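Putative dienelactone hydrolase (Klebsiella pneumoniae subsp. pneumoniae MGH 78578, PDB 3F67) is a putative hydrolase of the dienelactone hydrolase family, with an alpha/beta-hydrolase fold, that probably cleaves ester or lactone bonds. Local coordinates at residues R127-Y132 with K140-W145; A144-L149 with H212-D217; L173-A178 with V205-A210. One frame throughout, in Å; residues are numbered along the deposited sequence. Where two conformers were deposited one is given.

Contact 1 of 3, residues R127-Y132 with K140-W145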
ATOM      1  N   ARG A 127      -4.359  -3.093  -3.680  1.00 13.54           N
ATOM      2  CA  ARG A 127      -4.142  -3.867  -4.909  1.00 13.61           C
ATOM      3  C   ARG A 127      -2.714  -3.673  -5.410  1.00 14.14           C
ATOM      4  O   ARG A 127      -2.040  -4.632  -5.785  1.00 13.80           O
ATOM      5  CB  ARG A 127      -5.181  -3.495  -5.978  1.00 12.69           C
ATOM      6  CG  ARG A 127      -4.853  -4.131  -7.357  1.00 12.40           C
ATOM      7  CD  ARG A 127      -5.933  -3.806  -8.378  1.00 14.67           C
ATOM      8  NE  ARG A 127      -5.493  -4.159  -9.740  1.00 15.07           N
ATOM      9  CZ  ARG A 127      -4.699  -3.403 -10.484  1.00 16.22           C
ATOM     10  NH1 ARG A 127      -4.295  -2.207 -10.042  1.00 15.61           N
ATOM     11  NH2 ARG A 127      -4.361  -3.812 -11.708  1.00 15.36           N
ATOM     12  N   ILE A 128      -2.273  -2.415  -5.429  1.00 14.55           N
ATOM     13  CA  ILE A 128      -0.898  -2.080  -5.853  1.00 14.36           C
ATOM     14  C   ILE A 128       0.129  -2.831  -4.996  1.00 14.84           C
ATOM     15  O   ILE A 128       1.141  -3.313  -5.518  1.00 14.87           O
ATOM     16  CB  ILE A 128      -0.700  -0.534  -5.786  1.00 14.21           C
ATOM     17  CG1 ILE A 128      -1.578   0.186  -6.839  1.00 14.07           C
ATOM     18  CG2 ILE A 128       0.796  -0.158  -5.927  1.00 13.74           C
ATOM     19  CD1 ILE A 128      -1.286  -0.211  -8.291  1.00 12.90           C
ATOM     20  N   THR A 129      -0.162  -2.941  -3.708  1.00 14.41           N
ATOM     21  CA  THR A 129       0.690  -3.683  -2.789  1.00 14.31           C
ATOM     22  C   THR A 129       0.935  -5.125  -3.277  1.00 14.71           C
ATOM     23  O   THR A 129       2.073  -5.572  -3.308  1.00 13.58           O
ATOM     24  CB  THR A 129       0.133  -3.617  -1.338  1.00 14.19           C
ATOM     25  OG1 THR A 129       0.284  -2.269  -0.876  1.00 18.44           O
ATOM     26  CG2 THR A 129       1.003  -4.475  -0.372  1.00 13.95           C
ATOM     27  N   TRP A 130      -0.135  -5.853  -3.631  1.00 14.45           N
ATOM     28  CA  TRP A 130       0.051  -7.193  -4.184  1.00 14.86           C
ATOM     29  C   TRP A 130       0.920  -7.167  -5.430  1.00 14.97           C
ATOM     30  O   TRP A 130       1.828  -7.995  -5.589  1.00 14.61           O
ATOM     31  CB  TRP A 130      -1.314  -7.793  -4.573  1.00 13.98           C
ATOM     32  CG  TRP A 130      -2.181  -8.246  -3.418  1.00 13.27           C
ATOM     33  CD1 TRP A 130      -3.310  -7.617  -2.918  1.00 12.85           C
ATOM     34  CD2 TRP A 130      -2.035  -9.466  -2.668  1.00 13.15           C
ATOM     35  NE1 TRP A 130      -3.867  -8.384  -1.894  1.00 13.78           N
ATOM     36  CE2 TRP A 130      -3.095  -9.511  -1.724  1.00 14.20           C
ATOM     37  CE3 TRP A 130      -1.083 -10.522  -2.692  1.00 13.81           C
ATOM     38  CZ2 TRP A 130      -3.251 -10.566  -0.816  1.00 15.58           C
ATOM     39  CZ3 TRP A 130      -1.237 -11.590  -1.785  1.00 14.34           C
ATOM     40  CH2 TRP A 130      -2.322 -11.605  -0.858  1.00 16.34           C
ATOM     41  N   LEU A 131       0.595  -6.261  -6.348  1.00 14.42           N
ATOM     42  CA  LEU A 131       1.371  -6.178  -7.592  1.00 14.09           C
ATOM     43  C   LEU A 131       2.860  -5.933  -7.319  1.00 14.70           C
ATOM     44  O   LEU A 131       3.737  -6.512  -8.004  1.00 14.80           O
ATOM     45  CB  LEU A 131       0.830  -5.096  -8.530  1.00 15.25           C
ATOM     46  CG  LEU A 131      -0.633  -5.246  -9.003  1.00 17.11           C
ATOM     47  CD1 LEU A 131      -0.987  -4.160 -10.059  1.00 19.63           C
ATOM     48  CD2 LEU A 131      -0.981  -6.610  -9.476  1.00 22.72           C
ATOM     49  N   TYR A 132       3.151  -4.999  -6.395  1.00 13.81           N
ATOM     50  CA  TYR A 132       4.544  -4.643  -6.110  1.00 14.23           C
ATOM     51  C   TYR A 132       5.313  -5.830  -5.515  1.00 14.36           C
ATOM     52  O   TYR A 132       6.525  -6.024  -5.810  1.00 15.28           O
ATOM     53  CB  TYR A 132       4.621  -3.427  -5.144  1.00 13.39           C
ATOM     54  CG  TYR A 132       5.994  -2.799  -5.191  1.00 13.18           C
ATOM     55  CD1 TYR A 132       6.464  -2.206  -6.362  1.00 14.50           C
ATOM     56  CD2 TYR A 132       6.827  -2.863  -4.081  1.00 14.17           C
ATOM     57  CE1 TYR A 132       7.737  -1.677  -6.435  1.00 13.90           C
ATOM     58  CE2 TYR A 132       8.131  -2.315  -4.126  1.00 15.23           C
ATOM     59  CZ  TYR A 132       8.558  -1.722  -5.303  1.00 16.59           C
ATOM     60  OH  TYR A 132       9.822  -1.189  -5.388  1.00 18.02           O
ATOM     61  N   LYS A 140      10.987  -7.194   1.139  1.00 14.31           N
ATOM     62  CA  LYS A 140      11.037  -8.217   2.188  1.00 13.51           C
ATOM     63  C   LYS A 140       9.666  -8.698   2.647  1.00 14.13           C
ATOM     64  O   LYS A 140       9.521  -9.872   2.997  1.00 13.71           O
ATOM     65  CB  LYS A 140      11.794  -7.686   3.412  1.00 14.34           C
ATOM     66  CG  LYS A 140      13.291  -7.448   3.094  1.00 14.07           C
ATOM     67  CD  LYS A 140      13.968  -8.791   2.746  1.00 16.79           C
ATOM     68  CE  LYS A 140      15.486  -8.648   2.679  1.00 18.75           C
ATOM     69  NZ  LYS A 140      15.898  -7.907   1.459  1.00 18.87           N
ATOM     70  N   ALA A 141       8.678  -7.807   2.659  1.00 13.82           N
ATOM     71  CA  ALA A 141       7.328  -8.215   3.046  1.00 14.02           C
ATOM     72  C   ALA A 141       6.326  -7.141   2.688  1.00 14.06           C
ATOM     73  O   ALA A 141       6.712  -5.974   2.418  1.00 14.24           O
ATOM     74  CB  ALA A 141       7.272  -8.501   4.573  1.00 13.96           C
ATOM     75  N   ALA A 142       5.044  -7.540   2.665  1.00 13.77           N
ATOM     76  CA  ALA A 142       3.983  -6.618   2.209  1.00 13.52           C
ATOM     77  C   ALA A 142       2.709  -6.894   2.995  1.00 13.69           C
ATOM     78  O   ALA A 142       2.424  -8.042   3.359  1.00 13.85           O
ATOM     79  CB  ALA A 142       3.683  -6.808   0.691  1.00 12.99           C
ATOM     80  N   VAL A 143       1.970  -5.830   3.285  1.00 13.49           N
ATOM     81  CA  VAL A 143       0.641  -5.925   3.932  1.00 14.86           C
ATOM     82  C   VAL A 143      -0.361  -5.134   3.100  1.00 13.64           C
ATOM     83  O   VAL A 143      -0.253  -3.897   2.992  1.00 14.46           O
ATOM     84  CB  VAL A 143       0.672  -5.422   5.411  1.00 14.26           C
ATOM     85  CG1 VAL A 143      -0.763  -5.518   6.055  1.00 15.21           C
ATOM     86  CG2 VAL A 143       1.685  -6.329   6.221  1.00 15.63           C
ATOM     87  N   ALA A 144      -1.346  -5.851   2.527  1.00 13.71           N
ATOM     88  CA  ALA A 144      -2.324  -5.232   1.597  1.00 13.22           C
ATOM     89  C   ALA A 144      -3.644  -5.143   2.357  1.00 13.78           C
ATOM     90  O   ALA A 144      -4.160  -6.172   2.856  1.00 14.89           O
ATOM     91  CB  ALA A 144      -2.473  -6.121   0.382  1.00 13.12           C
ATOM     92  N   TRP A 145      -4.200  -3.936   2.460  1.00 13.54           N
ATOM     93  CA  TRP A 145      -5.497  -3.783   3.108  1.00 13.74           C
ATOM     94  C   TRP A 145      -6.580  -3.602   2.052  1.00 14.12           C
ATOM     95  O   TRP A 145      -6.545  -2.644   1.301  1.00 14.63           O
ATOM     96  CB  TRP A 145      -5.531  -2.562   3.991  1.00 13.93           C
ATOM     97  CG  TRP A 145      -4.467  -2.487   5.082  1.00 13.61           C
ATOM     98  CD1 TRP A 145      -3.096  -2.339   4.906  1.00 12.23           C
ATOM     99  CD2 TRP A 145      -4.705  -2.432   6.512  1.00 12.78           C
ATOM    100  NE1 TRP A 145      -2.485  -2.227   6.157  1.00 13.59           N
ATOM    101  CE2 TRP A 145      -3.447  -2.251   7.139  1.00 14.32           C
ATOM    102  CE3 TRP A 145      -5.869  -2.518   7.310  1.00 14.28           C
ATOM    103  CZ2 TRP A 145      -3.303  -2.174   8.579  1.00 14.73           C
ATOM    104  CZ3 TRP A 145      -5.768  -2.377   8.725  1.00 13.00           C
ATOM    105  CH2 TRP A 145      -4.478  -2.218   9.337  1.00 15.19           C
TER
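A threonine methyl, two alanine methyls and one indole face carry this meeting of helix 127-132 with strand 141-145. The two run nearly antiparallel, at 153°, and their axes come within 7.2 Å, a close approach consistent with the small alanine side chains on this side of the strand. Thr129 points at the strand, its CG2 anti to the backbone N and beside the carbonyl carbon. That methyl drops between the two alanines of the strand, with Thr129 CG2 3.7 Å from Ala142 CB and 3.9 Å from Ala144 CB. Between them it also touches the backbone, Thr129 CG2 lying 3.6 Å from Val143 O. The backbones are closest at the same place, where Thr129 CA and Ala144 CA are 5.5 Å apart.

A CH-pi contact adds the second element. Trp130 leaves the helix with CG beside its own backbone N (chi1 -74°), which swings the indole round to Ala144. The Ala144 methyl sits over the face of the five-membered ring, its CB 3.9 Å from the ring centroid and 29° off the normal. It leans toward the nitrogen side, so that Ala144 CB is 3.5 Å from Trp130 NE1.

Polar ends are satisfied away from this interface. Thr129 OG1, on the other branch, hydrogen-bonds Gly125 O one turn back in the helix, and Trp130 NE1 pairs with Tyr176 OH on the next strand. Val143 O, beside the threonine methyl, accepts from Thr120 OG1.

All five touching residues are buried. Strand 116-122, helix 124-133 and strand 141-145 form a beta-alpha-beta unit of the alpha/beta-hydrolase fold, in which the helix following the probable nucleophile elbow packs against one face of the central sheet.

Contact 2 of 3, residues A144-L149 with H212-D217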
ATOM      1  N   ALA A 144      -1.346  -5.851   2.527  1.00 13.71           N
ATOM      2  CA  ALA A 144      -2.324  -5.232   1.597  1.00 13.22           C
ATOM      3  C   ALA A 144      -3.644  -5.143   2.357  1.00 13.78           C
ATOM      4  O   ALA A 144      -4.160  -6.172   2.856  1.00 14.89           O
ATOM      5  CB  ALA A 144      -2.473  -6.121   0.382  1.00 13.12           C
ATOM      6  N   TRP A 145      -4.200  -3.936   2.460  1.00 13.54           N
ATOM      7  CA  TRP A 145      -5.497  -3.783   3.108  1.00 13.74           C
ATOM      8  C   TRP A 145      -6.580  -3.602   2.052  1.00 14.12           C
ATOM      9  O   TRP A 145      -6.545  -2.644   1.301  1.00 14.63           O
ATOM     10  CB  TRP A 145      -5.531  -2.562   3.991  1.00 13.93           C
ATOM     11  CG  TRP A 145      -4.467  -2.487   5.082  1.00 13.61           C
ATOM     12  CD1 TRP A 145      -3.096  -2.339   4.906  1.00 12.23           C
ATOM     13  CD2 TRP A 145      -4.705  -2.432   6.512  1.00 12.78           C
ATOM     14  NE1 TRP A 145      -2.485  -2.227   6.157  1.00 13.59           N
ATOM     15  CE2 TRP A 145      -3.447  -2.251   7.139  1.00 14.32           C
ATOM     16  CE3 TRP A 145      -5.869  -2.518   7.310  1.00 14.28           C
ATOM     17  CZ2 TRP A 145      -3.303  -2.174   8.579  1.00 14.73           C
ATOM     18  CZ3 TRP A 145      -5.768  -2.377   8.725  1.00 13.00           C
ATOM     19  CH2 TRP A 145      -4.478  -2.218   9.337  1.00 15.19           C
ATOM     20  N   TYR A 146      -7.526  -4.538   2.048  1.00 13.74           N
ATOM     21  CA  TYR A 146      -8.732  -4.533   1.183  1.00 15.38           C
ATOM     22  C   TYR A 146      -8.453  -3.969  -0.209  1.00 15.87           C
ATOM     23  O   TYR A 146      -9.073  -2.968  -0.635  1.00 16.56           O
ATOM     24  CB  TYR A 146      -9.892  -3.801   1.881  1.00 14.68           C
ATOM     25  CG  TYR A 146      -9.516  -2.673   2.830  1.00 15.15           C
ATOM     26  CD1 TYR A 146      -9.301  -1.369   2.356  1.00 15.01           C
ATOM     27  CD2 TYR A 146      -9.455  -2.891   4.203  1.00 15.72           C
ATOM     28  CE1 TYR A 146      -8.985  -0.325   3.222  1.00 16.01           C
ATOM     29  CE2 TYR A 146      -9.165  -1.836   5.087  1.00 15.61           C
ATOM     30  CZ  TYR A 146      -8.920  -0.590   4.598  1.00 15.15           C
ATOM     31  OH  TYR A 146      -8.639   0.435   5.449  1.00 17.39           O
ATOM     32  N   GLY A 147      -7.520  -4.624  -0.907  1.00 15.58           N
ATOM     33  CA  GLY A 147      -7.197  -4.345  -2.310  1.00 15.66           C
ATOM     34  C   GLY A 147      -7.958  -5.318  -3.219  1.00 16.00           C
ATOM     35  O   GLY A 147      -7.961  -6.536  -2.973  1.00 15.27           O
ATOM     36  N   LYS A 148      -8.575  -4.791  -4.277  0.50 15.53           N
ATOM     37  CA  LYS A 148      -9.266  -5.616  -5.276  0.50 15.75           C
ATOM     38  C   LYS A 148      -8.383  -6.743  -5.775  0.50 15.57           C
ATOM     39  O   LYS A 148      -7.221  -6.498  -6.125  0.50 15.61           O
ATOM     40  CB  LYS A 148      -9.635  -4.759  -6.494  0.50 16.03           C
ATOM     41  CG  LYS A 148     -10.081  -5.592  -7.667  0.50 17.88           C
ATOM     42  CD  LYS A 148      -9.854  -4.879  -9.023  0.50 20.40           C
ATOM     43  CE  LYS A 148     -10.177  -3.428  -8.881  0.50 24.44           C
ATOM     44  NZ  LYS A 148     -11.525  -3.303  -8.258  0.50 26.97           N
ATOM     45  N   LEU A 149      -8.934  -7.964  -5.837  1.00 14.89           N
ATOM     46  CA  LEU A 149      -8.160  -9.171  -6.190  1.00 15.53           C
ATOM     47  C   LEU A 149      -8.362  -9.693  -7.613  1.00 17.85           C
ATOM     48  O   LEU A 149      -7.451 -10.293  -8.210  1.00 15.90           O
ATOM     49  CB  LEU A 149      -8.563 -10.291  -5.221  1.00 15.69           C
ATOM     50  CG  LEU A 149      -8.186  -9.939  -3.752  1.00 12.65           C
ATOM     51  CD1 LEU A 149      -8.853 -10.991  -2.844  1.00 16.73           C
ATOM     52  CD2 LEU A 149      -6.640  -9.952  -3.481  1.00 15.48           C
ATOM     53  N   HIS A 212     -15.370  -2.361   3.646  1.00 19.09           N
ATOM     54  CA  HIS A 212     -14.223  -1.747   2.970  1.00 19.03           C
ATOM     55  C   HIS A 212     -13.730  -0.558   3.788  1.00 18.48           C
ATOM     56  O   HIS A 212     -14.515   0.075   4.498  1.00 18.45           O
ATOM     57  CB  HIS A 212     -14.646  -1.245   1.561  1.00 19.79           C
ATOM     58  CG  HIS A 212     -13.481  -0.953   0.656  1.00 20.91           C
ATOM     59  ND1 HIS A 212     -12.749  -1.946   0.024  1.00 21.60           N
ATOM     60  CD2 HIS A 212     -12.902   0.221   0.303  1.00 22.06           C
ATOM     61  CE1 HIS A 212     -11.795  -1.392  -0.705  1.00 20.14           C
ATOM     62  NE2 HIS A 212     -11.857  -0.079  -0.543  1.00 22.41           N
ATOM     63  N   ALA A 213     -12.422  -0.278   3.730  1.00 17.78           N
ATOM     64  CA  ALA A 213     -11.861   0.944   4.337  1.00 17.51           C
ATOM     65  C   ALA A 213     -12.094   0.994   5.857  1.00 16.76           C
ATOM     66  O   ALA A 213     -12.328   2.057   6.460  1.00 18.15           O
ATOM     67  CB  ALA A 213     -12.403   2.226   3.646  1.00 17.17           C
ATOM     68  N   PHE A 214     -11.969  -0.161   6.482  1.00 16.44           N
ATOM     69  CA  PHE A 214     -12.256  -0.219   7.923  1.00 14.93           C
ATOM     70  C   PHE A 214     -11.173   0.396   8.809  1.00 15.13           C
ATOM     71  O   PHE A 214     -11.380   0.589  10.001  1.00 14.17           O
ATOM     72  CB  PHE A 214     -12.615  -1.659   8.366  1.00 14.80           C
ATOM     73  CG  PHE A 214     -11.473  -2.650   8.275  1.00 13.34           C
ATOM     74  CD1 PHE A 214     -10.466  -2.685   9.276  1.00 14.45           C
ATOM     75  CD2 PHE A 214     -11.431  -3.592   7.241  1.00 15.10           C
ATOM     76  CE1 PHE A 214      -9.439  -3.639   9.197  1.00 14.76           C
ATOM     77  CE2 PHE A 214     -10.387  -4.558   7.159  1.00 13.53           C
ATOM     78  CZ  PHE A 214      -9.404  -4.569   8.140  1.00 13.43           C
ATOM     79  N   ASN A 215      -9.999   0.663   8.234  1.00 14.72           N
ATOM     80  CA  ASN A 215      -8.981   1.385   8.960  1.00 14.51           C
ATOM     81  C   ASN A 215      -9.055   2.902   8.819  1.00 15.79           C
ATOM     82  O   ASN A 215      -8.263   3.624   9.437  1.00 16.22           O
ATOM     83  CB  ASN A 215      -7.609   0.892   8.467  1.00 13.04           C
ATOM     84  CG  ASN A 215      -6.482   1.295   9.392  1.00 13.11           C
ATOM     85  OD1 ASN A 215      -6.497   0.981  10.599  1.00 14.53           O
ATOM     86  ND2 ASN A 215      -5.492   2.020   8.845  1.00 14.53           N
ATOM     87  N   ALA A 216     -10.018   3.402   8.028  1.00 16.53           N
ATOM     88  CA  ALA A 216     -10.060   4.862   7.757  1.00 17.55           C
ATOM     89  C   ALA A 216     -10.778   5.569   8.897  1.00 17.39           C
ATOM     90  O   ALA A 216     -12.021   5.756   8.881  1.00 17.43           O
ATOM     91  CB  ALA A 216     -10.734   5.150   6.413  1.00 17.62           C
ATOM     92  N   ASP A 217     -10.005   5.942   9.907  1.00 16.97           N
ATOM     93  CA  ASP A 217     -10.567   6.378  11.186  1.00 17.47           C
ATOM     94  C   ASP A 217     -11.356   7.675  11.070  1.00 17.76           C
ATOM     95  O   ASP A 217     -12.119   8.001  11.973  1.00 17.89           O
ATOM     96  CB  ASP A 217      -9.451   6.474  12.256  1.00 17.28           C
ATOM     97  CG  ASP A 217      -8.247   7.244  11.764  1.00 18.38           C
ATOM     98  OD1 ASP A 217      -8.335   8.485  11.712  1.00 19.36           O
ATOM     99  OD2 ASP A 217      -7.211   6.614  11.407  1.00 17.23           O
TER
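A tyrosine with an unusual backbone is wedged into the loop that carries His212. Tyr146 has positive phi and its chi1 of 31° lies well off the staggered positions, consistent with a strained placement of its ring just beyond strand 141-145. The ring is sandwiched: Trp145 CB lies over the centre of one face, and Ala213 N lies over the centre of the other, 3.4 Å from the ring plane. The Ala213 backbone is pressed close here, with Ala213 CA 3.3 Å from Tyr146 CZ.

The same ring turns its edge to two aromatic neighbours. It meets the face of His212 edge-to-face, with planes at 57°, and the face of Phe214 in an offset edge-to-face pair; Tyr146 CD2 reaches Phe214 CE2 at 3.5 Å. Phe214 gets there from the crowded rotamer, CG between N and the carbonyl carbon.

At its tip, Tyr146 OH accepts the backbone N-H of Asn215 at 3.1 Å from N to OH (151° at the hydrogen), tying the phenol to the type I turn 213-216. Trp145 extends the cluster: its CZ3 packs 3.8 Å from Asn215 CB and 3.9 Å from Phe214 CE1, the Asn215 amide lying over its face, tilted modestly against the indole. Tyr146 O is buried without a hydrogen-bonding partner, and His212 CE1 comes within 3.1 Å of it.

His212 ND1 bonds Asp180 OD2, and the imidazole also touches Cys123, so the tyrosine edge lies against a ring held by the carboxylate. The carboxylate would probably polarise that imidazole. Cys123, His212 and Asp180 fit the Cys-His-Asp triad of dienelactone hydrolases, which makes this aromatic cluster a likely wall of the active site.

Contact 3 of 3, residues L173-A178 with V205-A210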
ATOM      1  N   LEU A 173       0.618 -10.325   3.605  1.00 12.94           N
ATOM      2  CA  LEU A 173      -0.551 -10.492   4.509  1.00 13.40           C
ATOM      3  C   LEU A 173      -1.665  -9.613   3.942  1.00 13.25           C
ATOM      4  O   LEU A 173      -1.440  -8.403   3.704  1.00 15.15           O
ATOM      5  CB  LEU A 173      -0.194  -9.930   5.897  1.00 13.52           C
ATOM      6  CG  LEU A 173      -1.352  -9.713   6.854  1.00 13.10           C
ATOM      7  CD1 LEU A 173      -2.130 -11.051   7.187  1.00 14.81           C
ATOM      8  CD2 LEU A 173      -0.769  -9.166   8.188  1.00 13.84           C
ATOM      9  N   GLY A 174      -2.859 -10.169   3.739  1.00 13.52           N
ATOM     10  CA  GLY A 174      -3.992  -9.325   3.317  1.00 15.14           C
ATOM     11  C   GLY A 174      -4.945  -9.131   4.488  1.00 15.23           C
ATOM     12  O   GLY A 174      -5.205 -10.061   5.249  1.00 15.40           O
ATOM     13  N   LEU A 175      -5.465  -7.921   4.646  1.00 14.53           N
ATOM     14  CA  LEU A 175      -6.430  -7.637   5.736  1.00 13.73           C
ATOM     15  C   LEU A 175      -7.726  -7.188   5.057  1.00 14.62           C
ATOM     16  O   LEU A 175      -7.773  -6.115   4.448  1.00 15.12           O
ATOM     17  CB  LEU A 175      -5.841  -6.513   6.637  1.00 14.17           C
ATOM     18  CG  LEU A 175      -4.513  -6.928   7.314  1.00 14.53           C
ATOM     19  CD1 LEU A 175      -3.852  -5.696   7.990  1.00 14.00           C
ATOM     20  CD2 LEU A 175      -4.740  -8.086   8.382  1.00 13.36           C
ATOM     21  N   TYR A 176      -8.773  -8.028   5.143  1.00 14.20           N
ATOM     22  CA  TYR A 176      -9.973  -7.864   4.308  1.00 15.09           C
ATOM     23  C   TYR A 176     -11.221  -7.833   5.201  1.00 15.50           C
ATOM     24  O   TYR A 176     -11.215  -8.412   6.304  1.00 16.04           O
ATOM     25  CB  TYR A 176     -10.025  -9.002   3.260  1.00 14.21           C
ATOM     26  CG  TYR A 176      -9.107  -8.662   2.088  1.00 14.79           C
ATOM     27  CD1 TYR A 176      -7.701  -8.630   2.258  1.00 13.69           C
ATOM     28  CD2 TYR A 176      -9.636  -8.348   0.826  1.00 14.62           C
ATOM     29  CE1 TYR A 176      -6.865  -8.266   1.238  1.00 15.55           C
ATOM     30  CE2 TYR A 176      -8.788  -7.985  -0.248  1.00 14.18           C
ATOM     31  CZ  TYR A 176      -7.408  -7.960  -0.031  1.00 13.31           C
ATOM     32  OH  TYR A 176      -6.555  -7.558  -1.044  1.00 14.83           O
ATOM     33  N   GLY A 177     -12.264  -7.143   4.736  1.00 15.64           N
ATOM     34  CA  GLY A 177     -13.527  -7.071   5.495  1.00 15.14           C
ATOM     35  C   GLY A 177     -14.622  -7.973   4.895  1.00 16.34           C
ATOM     36  O   GLY A 177     -14.902  -7.909   3.692  1.00 16.32           O
ATOM     37  N   ALA A 178     -15.230  -8.795   5.730  1.00 16.96           N
ATOM     38  CA  ALA A 178     -16.321  -9.685   5.284  1.00 17.46           C
ATOM     39  C   ALA A 178     -17.517  -8.923   4.725  1.00 18.27           C
ATOM     40  O   ALA A 178     -18.201  -9.432   3.828  1.00 18.85           O
ATOM     41  CB  ALA A 178     -16.762 -10.613   6.420  1.00 18.54           C
ATOM     42  N   VAL A 205      -6.556 -12.440   6.048  1.00 15.59           N
ATOM     43  CA  VAL A 205      -7.378 -12.444   7.255  1.00 16.53           C
ATOM     44  C   VAL A 205      -8.643 -11.677   6.925  1.00 15.52           C
ATOM     45  O   VAL A 205      -8.565 -10.547   6.426  1.00 16.12           O
ATOM     46  CB  VAL A 205      -6.608 -11.772   8.398  1.00 15.99           C
ATOM     47  CG1 VAL A 205      -7.544 -11.545   9.660  1.00 17.71           C
ATOM     48  CG2 VAL A 205      -5.333 -12.619   8.739  1.00 17.52           C
ATOM     49  N   VAL A 206      -9.813 -12.306   7.176  1.00 15.66           N
ATOM     50  CA  VAL A 206     -11.092 -11.675   6.890  1.00 15.83           C
ATOM     51  C   VAL A 206     -11.809 -11.314   8.195  1.00 15.80           C
ATOM     52  O   VAL A 206     -12.039 -12.190   9.050  1.00 15.63           O
ATOM     53  CB  VAL A 206     -11.993 -12.610   6.081  1.00 16.08           C
ATOM     54  CG1 VAL A 206     -13.307 -11.896   5.777  1.00 17.83           C
ATOM     55  CG2 VAL A 206     -11.287 -12.991   4.773  1.00 17.22           C
ATOM     56  N   TYR A 207     -12.104 -10.032   8.368  1.00 15.76           N
ATOM     57  CA  TYR A 207     -12.762  -9.518   9.579  1.00 16.16           C
ATOM     58  C   TYR A 207     -14.281  -9.576   9.417  1.00 16.53           C
ATOM     59  O   TYR A 207     -14.839  -8.854   8.589  1.00 17.68           O
ATOM     60  CB  TYR A 207     -12.315  -8.075   9.855  1.00 16.67           C
ATOM     61  CG  TYR A 207     -10.878  -8.040  10.316  1.00 16.35           C
ATOM     62  CD1 TYR A 207     -10.563  -8.194  11.678  1.00 16.88           C
ATOM     63  CD2 TYR A 207      -9.834  -7.906   9.392  1.00 16.89           C
ATOM     64  CE1 TYR A 207      -9.214  -8.227  12.117  1.00 16.37           C
ATOM     65  CE2 TYR A 207      -8.498  -7.936   9.819  1.00 16.37           C
ATOM     66  CZ  TYR A 207      -8.213  -8.069  11.171  1.00 14.99           C
ATOM     67  OH  TYR A 207      -6.917  -8.089  11.611  1.00 16.32           O
ATOM     68  N   PRO A 208     -14.956 -10.417  10.223  1.00 17.50           N
ATOM     69  CA  PRO A 208     -16.413 -10.610  10.063  1.00 18.89           C
ATOM     70  C   PRO A 208     -17.245  -9.323  10.117  1.00 19.89           C
ATOM     71  O   PRO A 208     -18.278  -9.235   9.459  1.00 20.52           O
ATOM     72  CB  PRO A 208     -16.811 -11.535  11.238  1.00 19.77           C
ATOM     73  CG  PRO A 208     -15.586 -12.156  11.730  1.00 19.47           C
ATOM     74  CD  PRO A 208     -14.379 -11.265  11.281  1.00 17.45           C
ATOM     75  N   GLU A 209     -16.829  -8.347  10.914  1.00 18.67           N
ATOM     76  CA  GLU A 209     -17.699  -7.198  11.141  1.00 19.70           C
ATOM     77  C   GLU A 209     -17.340  -5.988  10.282  1.00 19.47           C
ATOM     78  O   GLU A 209     -18.010  -4.963  10.355  1.00 19.45           O
ATOM     79  CB  GLU A 209     -17.631  -6.801  12.623  1.00 21.09           C
ATOM     80  CG  GLU A 209     -18.090  -7.915  13.559  1.00 23.58           C
ATOM     81  CD  GLU A 209     -19.470  -8.426  13.183  1.00 28.31           C
ATOM     82  OE1 GLU A 209     -20.346  -7.600  12.815  1.00 31.58           O
ATOM     83  OE2 GLU A 209     -19.675  -9.665  13.215  1.00 31.86           O
ATOM     84  N   ALA A 210     -16.288  -6.101   9.484  1.00 17.73           N
ATOM     85  CA  ALA A 210     -15.716  -4.923   8.829  1.00 17.88           C
ATOM     86  C   ALA A 210     -16.159  -4.764   7.388  1.00 17.80           C
ATOM     87  O   ALA A 210     -16.269  -5.736   6.660  1.00 17.85           O
ATOM     88  CB  ALA A 210     -14.177  -5.021   8.855  1.00 17.11           C
TER
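Strands 173-177 and 205-207 are parallel neighbours at one edge of the alpha/beta-hydrolase sheet, joined through helix 185-197 in a beta-alpha-beta crossover. Their axes approach to 4.6 Å with a twist of 25°.

Backbone hydrogen bonds form the ladder. Val205 N donates to Gly174 O at 2.9 Å, and Val205 O in turn receives Tyr176 N at 2.8 Å, nearly along the C=O axis. Tyr176 O accepts Tyr207 N at 2.8 Å in an almost straight bond (170° at the hydrogen). Val206 CA adds a CA-H...O contact to the same Tyr176 O. Where the strand gives way to the type I turn 207-210, Tyr207 O also serves the turn by accepting Ala210 N.

Side chains divide between the two faces. On the one bearing Leu175, Val205 and Tyr207, Leu175 and Tyr207 lie side by side and point the same way, so that Leu175 CD2 meets the phenol edge 4.0 Å from Tyr207 CE2. Leu173 CD1 joins this face 3.9 Å from Val205 CG2. Helix 224-238 lies over it, and Tyr207 OH hydrogen-bonds Asp229 OD2 there. On the opposite face Val206 has CG1 anti to its backbone N, which sends that methyl 3.7 Å from Ala178 CB, while the Tyr176 ring leads away to hydrogen-bond Gly147 O through its OH.

Two glycines fit close neighbours. Gly174 CA lies in plane at the edge of the Tyr176 ring, and Gly177 CA lies against Ala210 O. At the turn, Ala178 N reaches Tyr207 O at 2.9 Å from above the carbonyl plane, 41° out of it.

Overall arrangement
Contacts 1 and 3 are built on neighbouring strands of one sheet, 141-145 and 172-177, bound by Ala144 N to Leu173 O and Ala144 O to Leu175 N. Contact 1 lies deepest, about 6 Å from centre of contact to centre of chain, and is apolar helix-on-sheet packing; contact 3, about 16 Å out at the sheet edge, relies on main-chain hydrogen bonds and includes partly exposed residues. Contact 2, buried and in between at about 10 Å, shares Ala144 and Trp145 with contact 1. It relies on aromatic rings around the probable catalytic histidine and a single hydrogen bond, unlike the backbone ladder of contact 3. The Tyr176 hydroxyl is a point common to all three.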